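Local coordinates for orotidine 5'-phosphate decarboxylase (Methanocaldococcus jannaschii, PDB 4LUI), which probably catalyses the decarboxylation of orotidine 5'-monophosphate to uridine 5'-monophosphate, the last step of de novo UMP synthesis, at residues Y99-I104 / L124-I129; V109-V114 / K155-D160; D160-P165 / A179-I184. All coordinates share one frame; numbering follows the deposited sequence.

Following the chain from the N terminus, interaction 1 pairs strand 102-106 with strand 127-131 and closes the loop that carries helix 111-124. Interaction 2 begins within that loop, at the start of helix 111-124, and reaches forward to the end of helix 147-157, so the two cross: their segments alternate along the chain. Interaction 3 opens where interaction 2 closes, sharing D160, and joins strand 161-163 to strand 183-186 around helix 169-179. Interactions 1 and 3 lie in series on one closed parallel sheet, where strands 127-131 and 161-163 are neighbours, and a probable hydrogen bond from V128 N to D160 OD2 connects them. Interaction 2 ties together two helices of the outer layer.

Interaction 1 of 3, residues Y99-I104 / L124-I129; sequences YADGII and LNKKVI
The side chain of K126 lies over the backbone of A100 and D101, its CB 3.3 Å from D101 O. With CG anti to the carbonyl carbon (chi1 -70°) and the chain extended beyond it, the last methylenes run alongside A100 O and bring the ammonium to it. K126 NZ donates to A100 O at 2.9 Å, from above the carbonyl plane rather than on a lone pair. L97 O accepts a further bond from NZ, and a water 3.0 Å from K126 NZ donates to Y99 O and D101 OD1. D101 OD1 stays 4.5 Å from K126 NZ, beyond a salt bridge, while OD2 of D101 is held by K69 and by V76 N. A methionine in place of K126 would probably leave A100 O and L97 O without this donor and the bridging water less firmly placed. Further along, strands 102-104 and 127-129 run parallel: K127 N donates to D101 O, I103 N to K127 O, and I129 N to I103 O at 2.9 Å. G102 faces K127, where a CB would sit tightly against K127 CB. Two bridges further, CG1 of I104 rests 3.8 Å from I129 CB, on the face that also bears V163. One lysine thus serves two main-chain carbonyls, A100 O just before the ladder and L97 O at the end of helix 86-97, and its charge is probably balanced in part by the nearby D101.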
ATOM      1  N   TYR B  99       4.446  13.092  10.450  1.00 17.51           N
ATOM      2  CA  TYR B  99       3.676  14.284  10.093  1.00 20.56           C
ATOM      3  C   TYR B  99       2.168  14.058   9.990  1.00 15.32           C
ATOM      4  O   TYR B  99       1.387  14.978  10.252  1.00 17.94           O
ATOM      5  CB  TYR B  99       4.207  14.916   8.803  1.00 21.68           C
ATOM      6  CG  TYR B  99       5.671  15.267   8.885  1.00 25.02           C
ATOM      7  CD1 TYR B  99       6.127  16.188   9.814  1.00 24.66           C
ATOM      8  CD2 TYR B  99       6.601  14.665   8.044  1.00 30.38           C
ATOM      9  CE1 TYR B  99       7.468  16.505   9.910  1.00 27.92           C
ATOM     10  CE2 TYR B  99       7.950  14.981   8.129  1.00 29.52           C
ATOM     11  CZ  TYR B  99       8.376  15.902   9.065  1.00 32.03           C
ATOM     12  OH  TYR B  99       9.716  16.229   9.165  1.00 33.82           O
ATOM     13  N   ALA B 100       1.754  12.855   9.599  1.00 15.77           N
ATOM     14  CA  ALA B 100       0.325  12.553   9.538  1.00 12.81           C
ATOM     15  C   ALA B 100      -0.240  12.289  10.932  1.00 15.98           C
ATOM     16  O   ALA B 100       0.489  11.945  11.861  1.00 18.93           O
ATOM     17  CB  ALA B 100       0.069  11.355   8.656  1.00 13.41           C
ATOM     18  N   ASP B 101      -1.553  12.432  11.055  1.00 15.97           N
ATOM     19  CA  ASP B 101      -2.232  12.214  12.321  1.00 16.89           C
ATOM     20  C   ASP B 101      -2.844  10.830  12.409  1.00 13.83           C
ATOM     21  O   ASP B 101      -3.232  10.397  13.484  1.00 16.26           O
ATOM     22  CB  ASP B 101      -3.316  13.267  12.503  1.00 13.29           C
ATOM     23  CG  ASP B 101      -2.743  14.654  12.521  1.00 17.19           C
ATOM     24  OD1 ASP B 101      -1.931  14.927  13.434  1.00 21.00           O
ATOM     25  OD2 ASP B 101      -3.082  15.457  11.625  1.00 18.18           O
ATOM     26  N   GLY B 102      -2.933  10.153  11.276  1.00 15.10           N
ATOM     27  CA  GLY B 102      -3.505   8.824  11.237  1.00 11.32           C
ATOM     28  C   GLY B 102      -3.062   8.122   9.974  1.00 12.05           C
ATOM     29  O   GLY B 102      -2.609   8.755   9.020  1.00 13.24           O
ATOM     30  N   ILE B 103      -3.173   6.800   9.986  1.00 12.63           N
ATOM     31  CA  ILE B 103      -2.753   5.998   8.852  1.00 13.56           C
ATOM     32  C   ILE B 103      -3.764   4.878   8.607  1.00 11.94           C
ATOM     33  O   ILE B 103      -4.309   4.298   9.560  1.00 14.41           O
ATOM     34  CB  ILE B 103      -1.312   5.458   9.084  1.00 11.71           C
ATOM     35  CG1 ILE B 103      -0.771   4.757   7.837  1.00 11.29           C
ATOM     36  CG2 ILE B 103      -1.242   4.555  10.321  1.00 14.15           C
ATOM     37  CD1 ILE B 103       0.687   4.321   8.016  1.00 16.23           C
ATOM     38  N   ILE B 104      -4.035   4.603   7.328  1.00 10.04           N
ATOM     39  CA  ILE B 104      -4.989   3.571   6.944  1.00 10.60           C
ATOM     40  C   ILE B 104      -4.244   2.288   6.581  1.00 11.50           C
ATOM     41  O   ILE B 104      -3.297   2.313   5.782  1.00 10.76           O
ATOM     42  CB  ILE B 104      -5.893   4.048   5.778  1.00 13.15           C
ATOM     43  CG1 ILE B 104      -6.807   5.178   6.274  1.00 12.17           C
ATOM     44  CG2 ILE B 104      -6.716   2.889   5.224  1.00 13.73           C
ATOM     45  CD1 ILE B 104      -7.535   5.924   5.165  1.00 12.83           C
ATOM     46  N   LEU B 124       2.491   7.768  19.837  1.00 22.06           N
ATOM     47  CA  LEU B 124       2.411   9.115  19.279  1.00 20.46           C
ATOM     48  C   LEU B 124       1.051   9.776  19.502  1.00 22.72           C
ATOM     49  O   LEU B 124       0.841  10.931  19.096  1.00 20.83           O
ATOM     50  CB  LEU B 124       2.716   9.076  17.784  1.00 21.28           C
ATOM     51  CG  LEU B 124       4.082   8.513  17.394  1.00 21.94           C
ATOM     52  CD1 LEU B 124       4.173   8.336  15.885  1.00 22.02           C
ATOM     53  CD2 LEU B 124       5.199   9.412  17.899  1.00 23.67           C
ATOM     54  N   ASN B 125       0.145   9.051  20.159  1.00 23.14           N
ATOM     55  CA  ASN B 125      -1.251   9.471  20.298  1.00 22.10           C
ATOM     56  C   ASN B 125      -1.864   9.771  18.934  1.00 23.87           C
ATOM     57  O   ASN B 125      -2.533  10.792  18.738  1.00 21.32           O
ATOM     58  CB  ASN B 125      -1.378  10.686  21.226  1.00 24.82           C
ATOM     59  CG  ASN B 125      -2.816  10.984  21.599  1.00 24.81           C
ATOM     60  OD1 ASN B 125      -3.662  10.089  21.596  1.00 32.21           O
ATOM     61  ND2 ASN B 125      -3.105  12.247  21.920  1.00 29.36           N
ATOM     62  N   LYS B 126      -1.632   8.868  17.988  1.00 16.09           N
ATOM     63  CA  LYS B 126      -2.168   9.023  16.647  1.00 14.35           C
ATOM     64  C   LYS B 126      -3.023   7.814  16.280  1.00 15.71           C
ATOM     65  O   LYS B 126      -3.100   6.852  17.057  1.00 21.22           O
ATOM     66  CB  LYS B 126      -1.041   9.315  15.648  1.00 22.00           C
ATOM     67  CG  LYS B 126      -0.470  10.728  15.865  1.00 18.37           C
ATOM     68  CD  LYS B 126       0.675  11.065  14.947  1.00 18.22           C
ATOM     69  CE  LYS B 126       0.989  12.553  15.055  1.00 20.24           C
ATOM     70  NZ  LYS B 126       2.046  12.975  14.106  1.00 17.16           N
ATOM     71  N   LYS B 127      -3.692   7.888  15.135  1.00 15.56           N
ATOM     72  CA  LYS B 127      -4.750   6.943  14.788  1.00 16.44           C
ATOM     73  C   LYS B 127      -4.354   5.858  13.788  1.00 15.16           C
ATOM     74  O   LYS B 127      -3.589   6.094  12.837  1.00 14.56           O
ATOM     75  CB  LYS B 127      -5.965   7.683  14.229  1.00 15.39           C
ATOM     76  CG  LYS B 127      -6.643   8.628  15.195  1.00 17.14           C
ATOM     77  CD  LYS B 127      -7.823   9.299  14.506  1.00 18.60           C
ATOM     78  CE  LYS B 127      -8.513  10.285  15.430  1.00 20.42           C
ATOM     79  NZ  LYS B 127      -9.593  10.984  14.682  1.00 24.35           N
ATOM     80  N   VAL B 128      -4.921   4.678  14.000  1.00 14.56           N
ATOM     81  CA  VAL B 128      -4.868   3.591  13.019  1.00 15.04           C
ATOM     82  C   VAL B 128      -6.290   3.273  12.546  1.00 14.24           C
ATOM     83  O   VAL B 128      -7.205   3.118  13.348  1.00 14.00           O
ATOM     84  CB  VAL B 128      -4.239   2.344  13.632  1.00 15.76           C
ATOM     85  CG1 VAL B 128      -4.193   1.189  12.614  1.00 17.85           C
ATOM     86  CG2 VAL B 128      -2.865   2.668  14.143  1.00 17.42           C
ATOM     87  N   ILE B 129      -6.464   3.191  11.236  1.00 14.11           N
ATOM     88  CA  ILE B 129      -7.771   3.044  10.634  1.00 14.47           C
ATOM     89  C   ILE B 129      -7.697   1.811   9.738  1.00 11.15           C
ATOM     90  O   ILE B 129      -6.797   1.703   8.916  1.00 13.52           O
ATOM     91  CB  ILE B 129      -8.088   4.291   9.785  1.00 13.52           C
ATOM     92  CG1 ILE B 129      -8.187   5.538  10.685  1.00 15.33           C
ATOM     93  CG2 ILE B 129      -9.340   4.089   8.957  1.00 16.88           C
ATOM     94  CD1 ILE B 129      -7.952   6.853   9.953  1.00 20.93           C
TER
HETATM   95  O   HOH W   1       0.682  15.395  12.941  1.00 25.62           O

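Interaction 2 of 3, residues V109-V114 / K155-D160; sequences VGEDSV and KKLKVD
E111 reaches from the first turn of helix 111-124 toward the end of helix 147-157, its CB directed at that helix. CG is the first atom to make contact, at 4.2 Å from both L157 CD1 and L157 CD2, so the aliphatic part of the glutamate leans on the fork of the leucine. The chain then runs on extended (chi2 -171°) and brings the carboxylate past the leucine, with E111 OE1 4.0 Å from L157 CD2. At the tip, E111 OE2 takes a salt bridge from K156 NZ at 2.7 Å through its syn lone pair, the one turned toward OE1. K156 meets it with a fully extended chain, CG anti to the backbone N (chi1 176°), and the two side chains cross at about a right angle; K156 CE also approaches E111 OE2, to 3.4 Å. The bridge lies toward the solvent, over a buried apolar layer. In that layer V114, next along the same helix face, sets CG1 3.7 Å from L157 CD1 and 4.1 Å from V159 CG1, so one methyl touches both residues around the turn that ends helix 147-157. Q118 NE2 donates to L157 O nearby. At the start of helix 111-124, G110 is the N-cap, and V109 O accepts a bond from H136 NE2 of the second subunit. Packing between helices that follow consecutive strands, with apolar side chains inward and a salt bridge outward, belongs to the outer helical layer of a TIM barrel.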
ATOM      1  N   VAL B 109      -3.970  -8.680   5.924  1.00 13.72           N
ATOM      2  CA  VAL B 109      -2.648  -9.246   6.166  1.00 17.89           C
ATOM      3  C   VAL B 109      -2.486  -9.781   7.594  1.00 17.54           C
ATOM      4  O   VAL B 109      -1.461 -10.366   7.933  1.00 19.10           O
ATOM      5  CB  VAL B 109      -1.497  -8.276   5.753  1.00 18.88           C
ATOM      6  CG1 VAL B 109      -1.578  -7.966   4.266  1.00 16.61           C
ATOM      7  CG2 VAL B 109      -1.575  -6.981   6.527  1.00 20.59           C
ATOM      8  N   GLY B 110      -3.511  -9.606   8.426  1.00 16.18           N
ATOM      9  CA  GLY B 110      -3.538 -10.288   9.711  1.00 15.59           C
ATOM     10  C   GLY B 110      -3.359  -9.375  10.904  1.00 16.72           C
ATOM     11  O   GLY B 110      -2.973  -8.215  10.773  1.00 17.47           O
ATOM     12  N   GLU B 111      -3.619  -9.923  12.083  1.00 18.68           N
ATOM     13  CA  GLU B 111      -3.582  -9.149  13.317  1.00 20.05           C
ATOM     14  C   GLU B 111      -2.232  -8.544  13.643  1.00 17.82           C
ATOM     15  O   GLU B 111      -2.158  -7.403  14.081  1.00 19.39           O
ATOM     16  CB  GLU B 111      -3.969 -10.037  14.499  1.00 23.22           C
ATOM     17  CG  GLU B 111      -5.441 -10.141  14.743  1.00 24.03           C
ATOM     18  CD  GLU B 111      -5.743 -10.839  16.052  1.00 23.51           C
ATOM     19  OE1 GLU B 111      -4.910 -10.766  16.975  1.00 28.73           O
ATOM     20  OE2 GLU B 111      -6.815 -11.454  16.150  1.00 32.90           O
ATOM     21  N   ASP B 112      -1.173  -9.331  13.497  1.00 18.35           N
ATOM     22  CA  ASP B 112       0.146  -8.868  13.912  1.00 20.70           C
ATOM     23  C   ASP B 112       0.588  -7.661  13.095  1.00 20.78           C
ATOM     24  O   ASP B 112       1.193  -6.733  13.626  1.00 18.14           O
ATOM     25  CB  ASP B 112       1.201  -9.994  13.913  1.00 18.34           C
ATOM     26  CG  ASP B 112       1.348 -10.691  12.571  1.00 19.27           C
ATOM     27  OD1 ASP B 112       0.561 -10.420  11.638  1.00 18.88           O
ATOM     28  OD2 ASP B 112       2.264 -11.535  12.467  1.00 19.88           O
ATOM     29  N   SER B 113       0.264  -7.665  11.807  1.00 16.02           N
ATOM     30  CA  SER B 113       0.630  -6.542  10.948  1.00 14.50           C
ATOM     31  C   SER B 113      -0.102  -5.270  11.364  1.00 16.30           C
ATOM     32  O   SER B 113       0.469  -4.182  11.356  1.00 16.11           O
ATOM     33  CB  SER B 113       0.345  -6.873   9.492  1.00 13.95           C
ATOM     34  OG  SER B 113       1.217  -7.891   9.059  1.00 15.36           O
ATOM     35  N   VAL B 114      -1.369  -5.411  11.735  1.00 15.69           N
ATOM     36  CA  VAL B 114      -2.136  -4.261  12.196  1.00 18.23           C
ATOM     37  C   VAL B 114      -1.599  -3.746  13.541  1.00 16.14           C
ATOM     38  O   VAL B 114      -1.377  -2.540  13.716  1.00 16.17           O
ATOM     39  CB  VAL B 114      -3.634  -4.593  12.300  1.00 19.68           C
ATOM     40  CG1 VAL B 114      -4.388  -3.431  12.921  1.00 17.44           C
ATOM     41  CG2 VAL B 114      -4.199  -4.945  10.921  1.00 17.89           C
ATOM     42  N   LYS B 155     -12.832  -4.376  15.724  1.00 14.72           N
ATOM     43  CA  LYS B 155     -13.378  -4.228  17.073  1.00 16.45           C
ATOM     44  C   LYS B 155     -12.463  -4.851  18.131  1.00 17.30           C
ATOM     45  O   LYS B 155     -12.213  -4.245  19.178  1.00 23.50           O
ATOM     46  CB  LYS B 155     -14.781  -4.836  17.160  1.00 18.31           C
ATOM     47  CG  LYS B 155     -15.371  -4.831  18.570  1.00 21.05           C
ATOM     48  CD  LYS B 155     -16.861  -5.154  18.559  1.00 28.84           C
ATOM     49  CE  LYS B 155     -17.138  -6.522  17.975  1.00 41.92           C
ATOM     50  NZ  LYS B 155     -18.601  -6.767  17.747  1.00 46.87           N
ATOM     51  N   LYS B 156     -11.970  -6.056  17.849  1.00 18.79           N
ATOM     52  CA  LYS B 156     -11.090  -6.774  18.776  1.00 19.11           C
ATOM     53  C   LYS B 156      -9.813  -5.989  19.065  1.00 22.04           C
ATOM     54  O   LYS B 156      -9.409  -5.841  20.228  1.00 23.17           O
ATOM     55  CB  LYS B 156     -10.728  -8.147  18.202  1.00 20.72           C
ATOM     56  CG  LYS B 156      -9.742  -8.933  19.046  1.00 18.76           C
ATOM     57  CD  LYS B 156      -9.303 -10.206  18.338  1.00 23.62           C
ATOM     58  CE  LYS B 156      -8.273 -10.958  19.174  1.00 24.44           C
ATOM     59  NZ  LYS B 156      -7.795 -12.205  18.512  1.00 30.21           N
ATOM     60  N   LEU B 157      -9.189  -5.477  18.007  1.00 20.39           N
ATOM     61  CA  LEU B 157      -7.929  -4.746  18.137  1.00 22.01           C
ATOM     62  C   LEU B 157      -8.106  -3.302  18.605  1.00 19.47           C
ATOM     63  O   LEU B 157      -7.127  -2.635  18.932  1.00 21.13           O
ATOM     64  CB  LEU B 157      -7.169  -4.754  16.808  1.00 20.93           C
ATOM     65  CG  LEU B 157      -6.761  -6.132  16.280  1.00 19.52           C
ATOM     66  CD1 LEU B 157      -6.053  -5.995  14.929  1.00 22.21           C
ATOM     67  CD2 LEU B 157      -5.878  -6.862  17.290  1.00 26.52           C
ATOM     68  N   LYS B 158      -9.348  -2.829  18.648  1.00 20.00           N
ATOM     69  CA  LYS B 158      -9.635  -1.469  19.086  1.00 19.23           C
ATOM     70  C   LYS B 158      -8.912  -0.435  18.221  1.00 21.25           C
ATOM     71  O   LYS B 158      -8.272   0.485  18.737  1.00 21.30           O
ATOM     72  CB  LYS B 158      -9.260  -1.258  20.562  1.00 23.54           C
ATOM     73  CG  LYS B 158      -9.989  -2.138  21.567  1.00 30.31           C
ATOM     74  CD  LYS B 158      -9.475  -1.836  22.974  1.00 30.47           C
ATOM     75  CE  LYS B 158      -9.914  -2.877  23.998  1.00 37.25           C
ATOM     76  NZ  LYS B 158     -11.379  -2.866  24.201  1.00 36.43           N
ATOM     77  N   VAL B 159      -8.995  -0.585  16.905  1.00 19.77           N
ATOM     78  CA  VAL B 159      -8.476   0.455  16.033  1.00 16.97           C
ATOM     79  C   VAL B 159      -9.350   1.703  16.194  1.00 17.55           C
ATOM     80  O   VAL B 159     -10.432   1.652  16.791  1.00 20.84           O
ATOM     81  CB  VAL B 159      -8.414  -0.001  14.560  1.00 17.04           C
ATOM     82  CG1 VAL B 159      -7.433  -1.163  14.397  1.00 17.28           C
ATOM     83  CG2 VAL B 159      -9.786  -0.409  14.070  1.00 18.05           C
ATOM     84  N   ASP B 160      -8.878   2.831  15.683  1.00 14.73           N
ATOM     85  CA  ASP B 160      -9.568   4.098  15.890  1.00 16.30           C
ATOM     86  C   ASP B 160     -10.798   4.278  15.011  1.00 17.80           C
ATOM     87  O   ASP B 160     -11.740   4.978  15.400  1.00 19.72           O
ATOM     88  CB  ASP B 160      -8.600   5.263  15.684  1.00 15.92           C
ATOM     89  CG  ASP B 160      -7.466   5.241  16.671  1.00 22.59           C
ATOM     90  OD1 ASP B 160      -7.608   5.853  17.750  1.00 29.62           O
ATOM     91  OD2 ASP B 160      -6.449   4.584  16.385  1.00 18.27           O
TER

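Interaction 3 of 3, residues D160-P165 / A179-I184; sequences DAIVAP and AELPVI
At the apolar centre, I162 CD1 packs 3.6 Å from A179 CB, within a beta-alpha-beta unit of the TIM barrel in which helix 169-179 connects strand 161-163 to strand 183-186. CG1 of I162 sits between the backbone N and the carbonyl carbon (chi1 58°), a crowded position that swings CD1 toward the end of the helix and lays CG1 3.9 Å from V183 CG2. On the other branch, CG2 of I162 meets CD1 of L181 more loosely. I175 of the helix also lies against I162, while L172 and K176 pack on V183, so this face of the sheet is covered by the helical layer.

The opposite face carries A161, V163 and I184. A161 CB touches I184 CD1 at 4.0 Å, and V163 CG2 lies against I184 CB; I129 of the adjoining strand touches all three. V163 is about 6 Å, between side chains, from K81, the predicted proton donor, which places this end of the ladder near the active site.

Backbone bonds of a parallel pair hold the two strands in register. I162 N donates to P182 O at 2.8 Å, in the carbonyl plane. I184 N reaches I162 O at 2.7 Å, nearly along the C=O axis, and A164 N gives the longest of the three to I184 O. On the far side of strand 161-163, D160 OD2 accepts V128 N. Where the two segments enter the sheet, P182 brings ring carbons instead of an N-H to D160 O: P182 CD lies 3.4 Å from D160 O, and P182 CG 3.5 Å from D160 O.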
ATOM      1  N   ASP B 160      -8.878   2.831  15.683  1.00 14.73           N
ATOM      2  CA  ASP B 160      -9.568   4.098  15.890  1.00 16.30           C
ATOM      3  C   ASP B 160     -10.798   4.278  15.011  1.00 17.80           C
ATOM      4  O   ASP B 160     -11.740   4.978  15.400  1.00 19.72           O
ATOM      5  CB  ASP B 160      -8.600   5.263  15.684  1.00 15.92           C
ATOM      6  CG  ASP B 160      -7.466   5.241  16.671  1.00 22.59           C
ATOM      7  OD1 ASP B 160      -7.608   5.853  17.750  1.00 29.62           O
ATOM      8  OD2 ASP B 160      -6.449   4.584  16.385  1.00 18.27           O
ATOM      9  N   ALA B 161     -10.774   3.671  13.824  1.00 15.53           N
ATOM     10  CA  ALA B 161     -11.874   3.798  12.873  1.00 13.52           C
ATOM     11  C   ALA B 161     -11.742   2.745  11.791  1.00 16.50           C
ATOM     12  O   ALA B 161     -10.695   2.110  11.659  1.00 15.76           O
ATOM     13  CB  ALA B 161     -11.882   5.193  12.231  1.00 15.36           C
ATOM     14  N   ILE B 162     -12.800   2.569  11.007  1.00 13.00           N
ATOM     15  CA  ILE B 162     -12.722   1.695   9.840  1.00 13.16           C
ATOM     16  C   ILE B 162     -13.131   2.447   8.582  1.00 13.20           C
ATOM     17  O   ILE B 162     -13.851   3.462   8.638  1.00 14.60           O
ATOM     18  CB  ILE B 162     -13.612   0.447  10.004  1.00 16.89           C
ATOM     19  CG1 ILE B 162     -15.066   0.845  10.232  1.00 19.21           C
ATOM     20  CG2 ILE B 162     -13.128  -0.402  11.170  1.00 17.38           C
ATOM     21  CD1 ILE B 162     -16.008  -0.347  10.246  1.00 20.28           C
ATOM     22  N   VAL B 163     -12.672   1.928   7.446  1.00 12.52           N
ATOM     23  CA  VAL B 163     -13.033   2.448   6.132  1.00 11.74           C
ATOM     24  C   VAL B 163     -13.915   1.396   5.477  1.00 12.44           C
ATOM     25  O   VAL B 163     -13.547   0.229   5.422  1.00 14.58           O
ATOM     26  CB  VAL B 163     -11.784   2.658   5.265  1.00 16.41           C
ATOM     27  CG1 VAL B 163     -12.177   2.942   3.824  1.00 22.92           C
ATOM     28  CG2 VAL B 163     -10.951   3.785   5.815  1.00 18.25           C
ATOM     29  N   ALA B 164     -15.087   1.810   5.010  1.00 13.99           N
ATOM     30  CA  ALA B 164     -16.034   0.896   4.383  1.00 15.92           C
ATOM     31  C   ALA B 164     -16.942   1.692   3.447  1.00 17.09           C
ATOM     32  O   ALA B 164     -17.073   2.911   3.590  1.00 17.06           O
ATOM     33  CB  ALA B 164     -16.852   0.155   5.446  1.00 18.84           C
ATOM     34  N   PRO B 165     -17.539   1.018   2.456  1.00 17.08           N
ATOM     35  CA  PRO B 165     -18.354   1.705   1.450  1.00 15.86           C
ATOM     36  C   PRO B 165     -19.762   2.069   1.910  1.00 16.91           C
ATOM     37  O   PRO B 165     -20.284   1.492   2.868  1.00 16.94           O
ATOM     38  CB  PRO B 165     -18.455   0.670   0.317  1.00 19.77           C
ATOM     39  CG  PRO B 165     -17.358  -0.299   0.571  1.00 21.44           C
ATOM     40  CD  PRO B 165     -17.255  -0.372   2.056  1.00 19.55           C
ATOM     41  N   ALA B 179     -18.750  -3.544  14.011  1.00 21.92           N
ATOM     42  CA  ALA B 179     -17.510  -2.902  14.449  1.00 19.14           C
ATOM     43  C   ALA B 179     -17.686  -2.045  15.711  1.00 21.15           C
ATOM     44  O   ALA B 179     -16.823  -2.051  16.588  1.00 23.44           O
ATOM     45  CB  ALA B 179     -16.902  -2.076  13.321  1.00 22.49           C
ATOM     46  N   GLU B 180     -18.801  -1.318  15.796  1.00 18.98           N
ATOM     47  CA  GLU B 180     -19.041  -0.359  16.885  1.00 21.91           C
ATOM     48  C   GLU B 180     -17.897   0.657  16.992  1.00 19.02           C
ATOM     49  O   GLU B 180     -17.525   1.089  18.079  1.00 20.10           O
ATOM     50  CB  GLU B 180     -19.286  -1.077  18.224  1.00 25.23           C
ATOM     51  CG  GLU B 180     -20.452  -2.052  18.179  1.00 27.69           C
ATOM     52  CD  GLU B 180     -20.785  -2.649  19.539  1.00 38.90           C
ATOM     53  OE1 GLU B 180     -19.980  -2.486  20.476  1.00 37.48           O
ATOM     54  OE2 GLU B 180     -21.855  -3.279  19.667  1.00 41.49           O
ATOM     55  N   LEU B 181     -17.350   1.031  15.844  1.00 17.94           N
ATOM     56  CA  LEU B 181     -16.264   1.989  15.748  1.00 20.44           C
ATOM     57  C   LEU B 181     -16.669   3.076  14.766  1.00 23.41           C
ATOM     58  O   LEU B 181     -17.554   2.859  13.931  1.00 20.09           O
ATOM     59  CB  LEU B 181     -15.007   1.297  15.204  1.00 18.18           C
ATOM     60  CG  LEU B 181     -14.351   0.315  16.170  1.00 17.49           C
ATOM     61  CD1 LEU B 181     -13.327  -0.525  15.447  1.00 23.35           C
ATOM     62  CD2 LEU B 181     -13.714   1.075  17.328  1.00 21.37           C
ATOM     63  N   PRO B 182     -16.011   4.245  14.843  1.00 15.37           N
ATOM     64  CA  PRO B 182     -16.195   5.250  13.791  1.00 17.62           C
ATOM     65  C   PRO B 182     -15.934   4.683  12.394  1.00 16.04           C
ATOM     66  O   PRO B 182     -15.031   3.858  12.206  1.00 15.47           O
ATOM     67  CB  PRO B 182     -15.138   6.301  14.133  1.00 18.73           C
ATOM     68  CG  PRO B 182     -15.024   6.210  15.626  1.00 16.60           C
ATOM     69  CD  PRO B 182     -15.121   4.732  15.911  1.00 15.46           C
ATOM     70  N   VAL B 183     -16.732   5.131  11.430  1.00 14.43           N
ATOM     71  CA  VAL B 183     -16.603   4.699  10.052  1.00 13.42           C
ATOM     72  C   VAL B 183     -16.275   5.909   9.202  1.00 13.18           C
ATOM     73  O   VAL B 183     -16.793   7.014   9.445  1.00 15.74           O
ATOM     74  CB  VAL B 183     -17.916   4.075   9.545  1.00 17.56           C
ATOM     75  CG1 VAL B 183     -17.745   3.560   8.126  1.00 26.45           C
ATOM     76  CG2 VAL B 183     -18.328   2.939  10.451  1.00 20.85           C
ATOM     77  N   ILE B 184     -15.396   5.686   8.230  1.00 13.62           N
ATOM     78  CA  ILE B 184     -15.028   6.659   7.209  1.00 13.80           C
ATOM     79  C   ILE B 184     -15.563   6.100   5.885  1.00 11.94           C
ATOM     80  O   ILE B 184     -15.178   5.004   5.468  1.00 15.27           O
ATOM     81  CB  ILE B 184     -13.508   6.794   7.150  1.00 15.36           C
ATOM     82  CG1 ILE B 184     -12.986   7.328   8.493  1.00 18.55           C
ATOM     83  CG2 ILE B 184     -13.088   7.698   6.012  1.00 15.62           C
ATOM     84  CD1 ILE B 184     -11.498   7.044   8.729  1.00 18.82           C
TER